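Local coordinates for glutamine--tRNA ligase (Saccharomyces cerevisiae, PDB 3TL4), which attaches glutamine to tRNA(Gln) at the expense of ATP, and is represented here by its appended N-terminal tRNA-binding domain, at residues 61-73 with 88-102. Sequence-based numbering, arbitrary orientation.
Sequences FVKGTDLPKSELI and VDAAFKYVKANGEAS
Phe61 and Phe92 meet less through their rings than through one methylene and a carbonyl: Phe61 CB stands 3.7 Å from the Phe92 ring centroid, almost on the normal, a textbook CH-pi contact, and Phe61 O lies by Phe92 CZ. The rings lie near parallel (28°) but slid apart, barely overlapping. Leu67 CD2 reaches Phe92 CD1 at 3.7 Å, while Leu67 CD1 lies against CA and the first methylenes of Lys96, the two side chains crossing at about a right angle. Ile73 is a knob in the hole formed by Val88, Ala91, Phe92 and Val95; with CG1 anti to the carbonyl carbon (chi1 -39°), CD1 rests on Phe92 CA, near the plane of the ring at its edge, and CG2 packs on Ala91 CB. In this all-helical N-terminal part of the domain, helix 85-98 thus packs across the end of helix 49-62, residues 67-69 of the connecting loop and the start of helix 70-78.

Polar ties gather where Gly99, with positive phi, is the first residue to leave helical angles. The Lys69 chain, bent at chi2 and chi4, brings NZ to two carbonyls just past Gly99: Glu100 O at 2.9 Å, approached from above the carbonyl plane, and Ser102 O at 2.9 Å, met more nearly head-on (164°). Glu100 OE2, 4.2 Å from Lys69 NZ, is too distant for a salt bridge but probably favours the positive charge. A methionine in place of Lys69 would probably leave both carbonyls without this donor and the turn less firmly tethered. Nearby, a water donates to Pro68 O and Val95 O.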
# COMPACT_ATOMS: atom_id res chain seq x y z
N PHE A 61 -6.47 0.57 11.74
CA PHE A 61 -5.55 1.60 12.22
C PHE A 61 -6.21 2.47 13.29
O PHE A 61 -5.59 2.81 14.29
CB PHE A 61 -5.14 2.51 11.07
CG PHE A 61 -4.38 1.82 9.99
CD1 PHE A 61 -3.45 0.84 10.29
CD2 PHE A 61 -4.58 2.17 8.67
CE1 PHE A 61 -2.76 0.22 9.29
CE2 PHE A 61 -3.88 1.56 7.66
CZ PHE A 61 -2.97 0.58 7.97
N VAL A 62 -7.46 2.84 13.05
CA VAL A 62 -8.22 3.69 13.97
C VAL A 62 -8.57 2.94 15.26
O VAL A 62 -8.53 3.52 16.34
CB VAL A 62 -9.51 4.19 13.30
CG1 VAL A 62 -10.39 4.93 14.29
CG2 VAL A 62 -9.18 5.08 12.11
N LYS A 63 -8.93 1.66 15.11
CA LYS A 63 -9.20 0.70 16.20
C LYS A 63 -9.95 1.25 17.41
O LYS A 63 -9.45 1.20 18.55
CB LYS A 63 -7.94 -0.10 16.60
CG LYS A 63 -6.74 0.76 17.02
CD LYS A 63 -5.43 -0.04 17.03
CE LYS A 63 -4.21 0.89 17.21
NZ LYS A 63 -3.66 0.93 18.60
N GLY A 64 -11.15 1.74 17.16
CA GLY A 64 -12.05 2.18 18.20
C GLY A 64 -11.89 3.63 18.62
O GLY A 64 -12.75 4.18 19.29
N THR A 65 -10.78 4.24 18.22
CA THR A 65 -10.50 5.63 18.61
C THR A 65 -11.10 6.65 17.64
O THR A 65 -11.30 6.35 16.47
CB THR A 65 -8.99 5.88 18.70
OG1 THR A 65 -8.41 4.95 19.62
CG2 THR A 65 -8.73 7.30 19.16
N ASP A 66 -11.37 7.85 18.12
CA ASP A 66 -11.87 8.89 17.23
C ASP A 66 -10.72 9.64 16.57
O ASP A 66 -9.82 10.13 17.24
CB ASP A 66 -12.77 9.87 17.98
CG ASP A 66 -14.21 9.40 18.03
OD1 ASP A 66 -14.61 8.64 17.12
OD2 ASP A 66 -14.92 9.79 18.98
N LEU A 67 -10.77 9.70 15.23
CA LEU A 67 -9.76 10.42 14.46
C LEU A 67 -10.40 11.63 13.77
O LEU A 67 -11.24 11.47 12.89
CB LEU A 67 -9.13 9.49 13.42
CG LEU A 67 -7.97 10.02 12.57
CD1 LEU A 67 -6.70 10.15 13.40
CD2 LEU A 67 -7.74 9.09 11.40
N PRO A 68 -10.01 12.85 14.19
CA PRO A 68 -10.53 14.04 13.51
C PRO A 68 -10.16 14.01 12.02
O PRO A 68 -9.07 13.53 11.68
CB PRO A 68 -9.81 15.19 14.23
CG PRO A 68 -9.49 14.63 15.59
CD PRO A 68 -9.16 13.19 15.35
N LYS A 69 -11.06 14.48 11.16
CA LYS A 69 -10.84 14.48 9.72
C LYS A 69 -10.64 13.08 9.11
O LYS A 69 -10.04 12.95 8.05
CB LYS A 69 -9.65 15.39 9.36
CG LYS A 69 -9.89 16.88 9.58
CD LYS A 69 -10.90 17.46 8.61
CE LYS A 69 -11.09 18.97 8.80
NZ LYS A 69 -9.96 19.79 8.28
N SER A 70 -11.13 12.03 9.77
CA SER A 70 -11.03 10.68 9.23
C SER A 70 -11.68 10.59 7.85
O SER A 70 -11.23 9.82 7.01
CB SER A 70 -11.66 9.66 10.18
OG SER A 70 -13.03 9.96 10.43
N GLU A 71 -12.71 11.40 7.61
CA GLU A 71 -13.45 11.35 6.35
C GLU A 71 -12.59 11.72 5.14
O GLU A 71 -12.94 11.41 4.01
CB GLU A 71 -14.69 12.24 6.40
CG GLU A 71 -14.41 13.75 6.40
CD GLU A 71 -14.11 14.33 7.79
OE1 GLU A 71 -14.12 13.58 8.80
OE2 GLU A 71 -13.86 15.55 7.87
N LEU A 72 -11.47 12.39 5.38
CA LEU A 72 -10.58 12.73 4.28
C LEU A 72 -9.99 11.44 3.73
O LEU A 72 -9.93 11.24 2.53
CB LEU A 72 -9.45 13.64 4.75
CG LEU A 72 -9.78 15.07 5.14
CD1 LEU A 72 -8.53 15.71 5.71
CD2 LEU A 72 -10.30 15.83 3.92
N ILE A 73 -9.56 10.57 4.63
CA ILE A 73 -9.04 9.26 4.23
C ILE A 73 -10.11 8.41 3.54
O ILE A 73 -9.87 7.84 2.49
CB ILE A 73 -8.48 8.48 5.43
CG1 ILE A 73 -7.74 9.43 6.38
CG2 ILE A 73 -7.59 7.33 4.97
CD1 ILE A 73 -7.11 8.73 7.59
N VAL A 88 -2.91 4.18 2.41
CA VAL A 88 -3.86 4.36 3.49
C VAL A 88 -3.14 4.53 4.83
O VAL A 88 -3.54 5.34 5.66
CB VAL A 88 -4.89 3.22 3.56
CG1 VAL A 88 -5.83 3.42 4.75
CG2 VAL A 88 -5.67 3.15 2.26
N ASP A 89 -2.08 3.76 5.03
CA ASP A 89 -1.29 3.89 6.24
C ASP A 89 -0.64 5.29 6.31
O ASP A 89 -0.68 5.94 7.36
CB ASP A 89 -0.23 2.78 6.34
CG ASP A 89 0.62 2.89 7.60
OD1 ASP A 89 0.15 2.49 8.69
OD2 ASP A 89 1.77 3.37 7.50
N ALA A 90 -0.06 5.74 5.21
CA ALA A 90 0.47 7.10 5.12
C ALA A 90 -0.59 8.19 5.37
O ALA A 90 -0.36 9.12 6.11
CB ALA A 90 1.15 7.33 3.77
N ALA A 91 -1.74 8.08 4.72
CA ALA A 91 -2.80 9.06 4.89
C ALA A 91 -3.26 9.08 6.35
O ALA A 91 -3.50 10.13 6.92
CB ALA A 91 -3.95 8.76 3.96
N PHE A 92 -3.38 7.90 6.95
CA PHE A 92 -3.71 7.79 8.37
C PHE A 92 -2.66 8.47 9.25
O PHE A 92 -2.99 9.25 10.14
CB PHE A 92 -3.87 6.33 8.79
CG PHE A 92 -4.00 6.14 10.27
CD1 PHE A 92 -5.19 6.43 10.92
CD2 PHE A 92 -2.92 5.71 11.01
CE1 PHE A 92 -5.30 6.29 12.29
CE2 PHE A 92 -3.03 5.55 12.38
CZ PHE A 92 -4.23 5.84 13.02
N LYS A 93 -1.40 8.18 9.02
CA LYS A 93 -0.36 8.81 9.81
C LYS A 93 -0.37 10.33 9.67
O LYS A 93 -0.11 11.03 10.63
CB LYS A 93 1.01 8.23 9.49
CG LYS A 93 1.19 6.85 10.10
CD LYS A 93 2.32 6.05 9.46
CE LYS A 93 2.38 4.66 10.07
NZ LYS A 93 3.41 3.79 9.44
N TYR A 94 -0.70 10.82 8.47
CA TYR A 94 -0.69 12.26 8.21
C TYR A 94 -1.83 12.93 8.93
O TYR A 94 -1.66 13.98 9.55
CB TYR A 94 -0.79 12.57 6.72
CG TYR A 94 -0.73 14.07 6.44
CD1 TYR A 94 0.49 14.71 6.34
CD2 TYR A 94 -1.89 14.84 6.33
CE1 TYR A 94 0.58 16.08 6.10
CE2 TYR A 94 -1.81 16.23 6.10
CZ TYR A 94 -0.57 16.83 5.99
OH TYR A 94 -0.42 18.18 5.76
N VAL A 95 -3.01 12.34 8.81
CA VAL A 95 -4.21 12.92 9.38
C VAL A 95 -4.13 12.88 10.89
O VAL A 95 -4.58 13.81 11.57
CB VAL A 95 -5.49 12.25 8.82
CG1 VAL A 95 -6.73 12.77 9.53
CG2 VAL A 95 -5.60 12.52 7.32
N LYS A 96 -3.53 11.81 11.42
CA LYS A 96 -3.28 11.71 12.85
C LYS A 96 -2.29 12.77 13.34
O LYS A 96 -2.49 13.38 14.38
CB LYS A 96 -2.80 10.31 13.22
CG LYS A 96 -2.86 10.03 14.72
CD LYS A 96 -2.73 8.56 15.05
CE LYS A 96 -1.31 8.17 15.47
NZ LYS A 96 -1.21 6.74 15.98
N ALA A 97 -1.22 13.00 12.58
CA ALA A 97 -0.21 14.01 12.91
C ALA A 97 -0.76 15.43 12.94
O ALA A 97 -0.42 16.23 13.81
CB ALA A 97 0.96 13.94 11.94
N ASN A 98 -1.61 15.74 11.97
CA ASN A 98 -2.07 17.11 11.77
C ASN A 98 -3.43 17.41 12.39
O ASN A 98 -3.80 18.55 12.51
CB ASN A 98 -2.08 17.44 10.29
CG ASN A 98 -0.70 17.43 9.69
OD1 ASN A 98 -0.33 16.52 8.95
ND2 ASN A 98 0.07 18.43 10.01
N GLY A 99 -4.16 16.38 12.79
CA GLY A 99 -5.47 16.58 13.37
C GLY A 99 -6.38 17.38 12.47
O GLY A 99 -6.46 17.15 11.25
N GLU A 100 -7.08 18.33 13.07
CA GLU A 100 -8.07 19.14 12.38
C GLU A 100 -7.49 20.10 11.31
O GLU A 100 -8.22 20.61 10.46
CB GLU A 100 -8.86 19.94 13.42
CG GLU A 100 -10.18 20.48 12.92
CD GLU A 100 -11.24 19.41 12.81
OE1 GLU A 100 -11.20 18.45 13.60
OE2 GLU A 100 -12.12 19.54 11.93
N ALA A 101 -6.19 20.35 11.37
CA ALA A 101 -5.52 21.17 10.36
C ALA A 101 -5.32 20.39 9.06
O ALA A 101 -4.92 20.96 8.06
CB ALA A 101 -4.18 21.68 10.88
N SER A 102 -5.59 19.09 9.08
CA SER A 102 -5.43 18.25 7.90
C SER A 102 -6.33 18.74 6.77
O SER A 102 -7.49 19.08 7.00
CB SER A 102 -5.81 16.80 8.21
OG SER A 102 -4.94 16.22 9.16
O HOH W 1 -6.71 13.66 13.18